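Local coordinates for protein proline dehydrogenase (Bradyrhizobium japonicum USDA 110, PDB 3HAZ) that probably oxidizes proline to glutamate in two steps, pairing an FAD-dependent proline dehydrogenase with an NAD-dependent 1-pyrroline-5-carboxylate dehydrogenase, at residues S589-A594 with A692-A697; G600-T603 with S609-R612. All coordinates share one frame; numbering follows the deposited sequence.

Contact 1. Residues S589-A594 with A692-A697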
loop_
_atom_site.group_PDB
_atom_site.type_symbol
_atom_site.label_atom_id
_atom_site.label_comp_id
_atom_site.label_asym_id
_atom_site.label_seq_id
_atom_site.Cartn_x
_atom_site.Cartn_y
_atom_site.Cartn_z
ATOM N N SER A 589 42.505 3.868 -14.352
ATOM C CA SER A 589 42.570 2.469 -14.768
ATOM C C SER A 589 43.787 2.143 -15.637
ATOM O O SER A 589 44.388 1.076 -15.499
ATOM C CB SER A 589 41.290 2.084 -15.506
ATOM O OG SER A 589 41.033 3.006 -16.551
ATOM N N ALA A 590 44.153 3.055 -16.530
ATOM C CA ALA A 590 45.268 2.800 -17.438
ATOM C C ALA A 590 46.571 2.620 -16.664
ATOM O O ALA A 590 47.357 1.715 -16.946
ATOM C CB ALA A 590 45.401 3.922 -18.465
ATOM N N HIS A 591 46.782 3.494 -15.685
ATOM C CA HIS A 591 47.946 3.441 -14.817
ATOM C C HIS A 591 48.018 2.113 -14.069
ATOM O O HIS A 591 49.059 1.458 -14.043
ATOM C CB HIS A 591 47.894 4.607 -13.826
ATOM C CG HIS A 591 48.986 4.593 -12.806
ATOM N ND1 HIS A 591 50.291 4.921 -13.108
ATOM C CD2 HIS A 591 48.965 4.319 -11.480
ATOM C CE1 HIS A 591 51.029 4.835 -12.015
ATOM N NE2 HIS A 591 50.248 4.468 -11.013
ATOM N N PHE A 592 46.908 1.712 -13.462
ATOM C CA PHE A 592 46.881 0.463 -12.707
ATOM C C PHE A 592 46.916 -0.776 -13.601
ATOM O O PHE A 592 47.517 -1.788 -13.246
ATOM C CB PHE A 592 45.681 0.429 -11.754
ATOM C CG PHE A 592 45.869 1.284 -10.535
ATOM C CD1 PHE A 592 45.375 2.577 -10.496
ATOM C CD2 PHE A 592 46.559 0.800 -9.436
ATOM C CE1 PHE A 592 45.558 3.373 -9.378
ATOM C CE2 PHE A 592 46.746 1.592 -8.309
ATOM C CZ PHE A 592 46.242 2.878 -8.282
ATOM N N ILE A 593 46.273 -0.697 -14.759
ATOM C CA ILE A 593 46.349 -1.789 -15.722
ATOM C C ILE A 593 47.801 -1.947 -16.173
ATOM O O ILE A 593 48.301 -3.066 -16.306
ATOM C CB ILE A 593 45.421 -1.554 -16.927
ATOM C CG1 ILE A 593 43.959 -1.750 -16.510
ATOM C CG2 ILE A 593 45.779 -2.500 -18.085
ATOM C CD1 ILE A 593 42.958 -1.353 -17.575
ATOM N N ALA A 594 48.483 -0.823 -16.376
ATOM C CA ALA A 594 49.892 -0.850 -16.775
ATOM C C ALA A 594 50.739 -1.560 -15.727
ATOM O O ALA A 594 51.607 -2.367 -16.059
ATOM C CB ALA A 594 50.423 0.568 -17.010
ATOM N N ALA A 692 50.856 -2.426 -4.719
ATOM C CA ALA A 692 50.337 -2.323 -3.360
ATOM C C ALA A 692 50.594 -0.933 -2.784
ATOM O O ALA A 692 49.708 -0.330 -2.173
ATOM C CB ALA A 692 50.957 -3.388 -2.471
ATOM N N ARG A 693 51.808 -0.426 -2.977
ATOM C CA ARG A 693 52.140 0.919 -2.520
ATOM C C ARG A 693 51.294 1.975 -3.245
ATOM O O ARG A 693 50.851 2.945 -2.636
ATOM C CB ARG A 693 53.641 1.210 -2.676
ATOM C CG ARG A 693 54.083 2.505 -1.987
ATOM C CD ARG A 693 55.603 2.621 -1.869
ATOM N NE ARG A 693 56.256 2.657 -3.174
ATOM C CZ ARG A 693 57.539 2.955 -3.363
ATOM N NH1 ARG A 693 58.313 3.248 -2.328
ATOM N NH2 ARG A 693 58.044 2.962 -4.590
ATOM N N GLU A 694 51.065 1.777 -4.542
ATOM C CA GLU A 694 50.212 2.686 -5.302
ATOM C C GLU A 694 48.779 2.664 -4.763
ATOM O O GLU A 694 48.140 3.705 -4.625
ATOM C CB GLU A 694 50.215 2.319 -6.788
ATOM C CG GLU A 694 51.537 2.583 -7.498
ATOM C CD GLU A 694 51.693 4.027 -7.946
ATOM O OE1 GLU A 694 50.949 4.896 -7.447
ATOM O OE2 GLU A 694 52.565 4.292 -8.802
ATOM N N ALA A 695 48.285 1.470 -4.460
ATOM C CA ALA A 695 46.935 1.311 -3.934
ATOM C C ALA A 695 46.771 2.029 -2.595
ATOM O O ALA A 695 45.811 2.773 -2.387
ATOM C CB ALA A 695 46.595 -0.169 -3.795
ATOM N N VAL A 696 47.714 1.799 -1.688
ATOM C CA VAL A 696 47.683 2.443 -0.380
ATOM C C VAL A 696 47.684 3.967 -0.509
ATOM O O VAL A 696 46.892 4.650 0.140
ATOM C CB VAL A 696 48.861 1.980 0.506
ATOM C CG1 VAL A 696 48.995 2.871 1.738
ATOM C CG2 VAL A 696 48.670 0.523 0.914
ATOM N N ALA A 697 48.566 4.501 -1.349
ATOM C CA ALA A 697 48.612 5.947 -1.549
ATOM C C ALA A 697 47.274 6.435 -2.098
ATOM O O ALA A 697 46.804 7.522 -1.759
ATOM C CB ALA A 697 49.764 6.335 -2.482
#
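NE2 of H591 lies 3.2 Å from OE2 of E694. The carboxylate sits at the edge of the imidazole, with its carbon CD in the ring plane 3.4 Å from NE2. The two flat groups stand nearly at right angles, their planes 80° apart. At the other nitrogen, ND1 of H591 is hydrogen-bonded to OE1 of E537. With a carboxylate near each nitrogen, the imidazole may lean toward its protonated form. CG of H591 is anti to the backbone N (chi1 175°), which extends the ring across to the other helix. Helix 689-702 follows strand 679-683 and precedes strand 709-711, which pair in parallel, so it is the helix of a beta-alpha-beta crossover in the Rossmann-type NAD-binding part of the aldehyde dehydrogenase fold. The short axes of 589-594 and 692-697 run roughly antiparallel, at 154°, and approach to 11.4 Å. Next to the polar pair, CE2 of F592 comes within 3.9 Å of E694 CB. One face of F592 carries CD2 of H591, offset toward the rim. Replacing E694 by an alanine removes the carboxylate, and H591 NE2 is then likely to lose its facing charge. A695 also packs on F666 and L667 of helix 664-675.

Contact 2. Residues G600-T603 with S609-R612; sequences GGKT and SELR
K602 NZ donates a hydrogen bond of 2.7 Å to OE1 of E610, within a buried salt bridge. The bond ties the loop between two successive helices of the aldehyde dehydrogenase part to the second of them. Residues 600-603 form the loop after helix 589-598, and residues 609-612 lie on helix 604-629. NZ meets OE1 from above the carboxylate, 47° out of its plane. A weak hydrogen bond from NZ to O of N660 adds a second partner. The other carboxylate oxygen, OE2 of E610, accepts from two backbone amides, N of L663 and N of A664, where helix 664-675 begins. The carboxylate is thus held through both oxygens, and its negative charge is probably stabilised by the ammonium and by the amides at the start of helix 664-675. CG of E610 is anti to the backbone N (chi1 176°), and the chain runs extended from its helix toward the lysine. K602 is extended too, and the two side chains cross at about a right angle. G601 leaves the helical conformation with positive phi, just before K602. Around the ion pair, F661 packs on both side chains, P662 and L596 on E610. CE of K602 also comes close, 3.2 Å from OE1 of E610.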
loop_
_atom_site.group_PDB
_atom_site.type_symbol
_atom_site.label_atom_id
_atom_site.label_comp_id
_atom_site.label_asym_id
_atom_site.label_seq_id
_atom_site.Cartn_x
_atom_site.Cartn_y
_atom_site.Cartn_z
ATOM N N GLY A 600 52.693 -7.547 -12.562
ATOM C CA GLY A 600 51.908 -8.760 -12.425
ATOM C C GLY A 600 52.035 -9.731 -13.589
ATOM O O GLY A 600 51.718 -10.911 -13.453
ATOM N N GLY A 601 52.489 -9.238 -14.736
ATOM C CA GLY A 601 52.611 -10.066 -15.925
ATOM C C GLY A 601 51.271 -10.494 -16.504
ATOM O O GLY A 601 51.171 -11.523 -17.180
ATOM N N LYS A 602 50.235 -9.702 -16.252
ATOM C CA LYS A 602 48.890 -10.065 -16.682
ATOM C C LYS A 602 48.582 -9.582 -18.096
ATOM O O LYS A 602 49.000 -8.492 -18.489
ATOM C CB LYS A 602 47.854 -9.501 -15.711
ATOM C CG LYS A 602 47.964 -10.060 -14.303
ATOM C CD LYS A 602 46.646 -9.906 -13.574
ATOM C CE LYS A 602 46.529 -10.877 -12.416
ATOM N NZ LYS A 602 45.120 -10.915 -11.898
ATOM N N THR A 603 47.848 -10.395 -18.853
ATOM C CA THR A 603 47.339 -9.974 -20.158
ATOM C C THR A 603 46.331 -8.836 -19.980
ATOM O O THR A 603 45.863 -8.582 -18.871
ATOM C CB THR A 603 46.685 -11.146 -20.946
ATOM O OG1 THR A 603 45.784 -11.863 -20.095
ATOM C CG2 THR A 603 47.744 -12.108 -21.453
ATOM N N SER A 609 40.082 -6.709 -15.928
ATOM C CA SER A 609 39.175 -7.427 -15.046
ATOM C C SER A 609 39.551 -7.258 -13.569
ATOM O O SER A 609 38.673 -7.108 -12.721
ATOM C CB SER A 609 39.128 -8.910 -15.413
ATOM O OG SER A 609 38.506 -9.655 -14.386
ATOM N N GLU A 610 40.846 -7.286 -13.259
ATOM C CA GLU A 610 41.274 -7.100 -11.876
ATOM C C GLU A 610 41.014 -5.664 -11.416
ATOM O O GLU A 610 40.564 -5.437 -10.292
ATOM C CB GLU A 610 42.744 -7.482 -11.664
ATOM C CG GLU A 610 43.219 -7.187 -10.242
ATOM C CD GLU A 610 44.497 -7.909 -9.837
ATOM O OE1 GLU A 610 45.207 -8.455 -10.710
ATOM O OE2 GLU A 610 44.796 -7.918 -8.625
ATOM N N LEU A 611 41.295 -4.698 -12.289
ATOM C CA LEU A 611 40.989 -3.302 -11.986
ATOM C C LEU A 611 39.503 -3.149 -11.642
ATOM O O LEU A 611 39.159 -2.557 -10.623
ATOM C CB LEU A 611 41.384 -2.381 -13.149
ATOM C CG LEU A 611 41.238 -0.857 -12.965
ATOM C CD1 LEU A 611 39.777 -0.412 -12.992
ATOM C CD2 LEU A 611 41.911 -0.382 -11.689
ATOM N N ARG A 612 38.630 -3.686 -12.490
ATOM C CA ARG A 612 37.192 -3.652 -12.219
ATOM C C ARG A 612 36.860 -4.263 -10.854
ATOM O O ARG A 612 36.103 -3.690 -10.075
ATOM C CB ARG A 612 36.394 -4.364 -13.325
ATOM C CG ARG A 612 36.288 -3.591 -14.643
ATOM C CD ARG A 612 35.291 -4.248 -15.591
ATOM N NE ARG A 612 33.919 -4.149 -15.094
ATOM C CZ ARG A 612 32.916 -4.931 -15.485
ATOM N NH1 ARG A 612 33.122 -5.887 -16.383
ATOM N NH2 ARG A 612 31.702 -4.765 -14.972
#

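Helix 589-598 of contact 1 is followed in the chain by the loop and helix 604-629 of contact 2, and contact 2 is nested within the chain loop that contact 1 closes. Their centres are 11 Å apart. L611 joins them by packing: its CD1 lies 3.9 Å from S589 CB, and its CD2 lies 3.9 Å from F592 CB. A second route runs through L663, whose backbone N bonds E610 and which A695 touches. Contact 2 lies nearer the NAD site. The side chain of E610 is about 9 Å from the bound NAD, and that of K602 about 7 Å from the side chain of W659, which binds NAD. In contact 1 the side chain of A695 is about 14 Å from NAD.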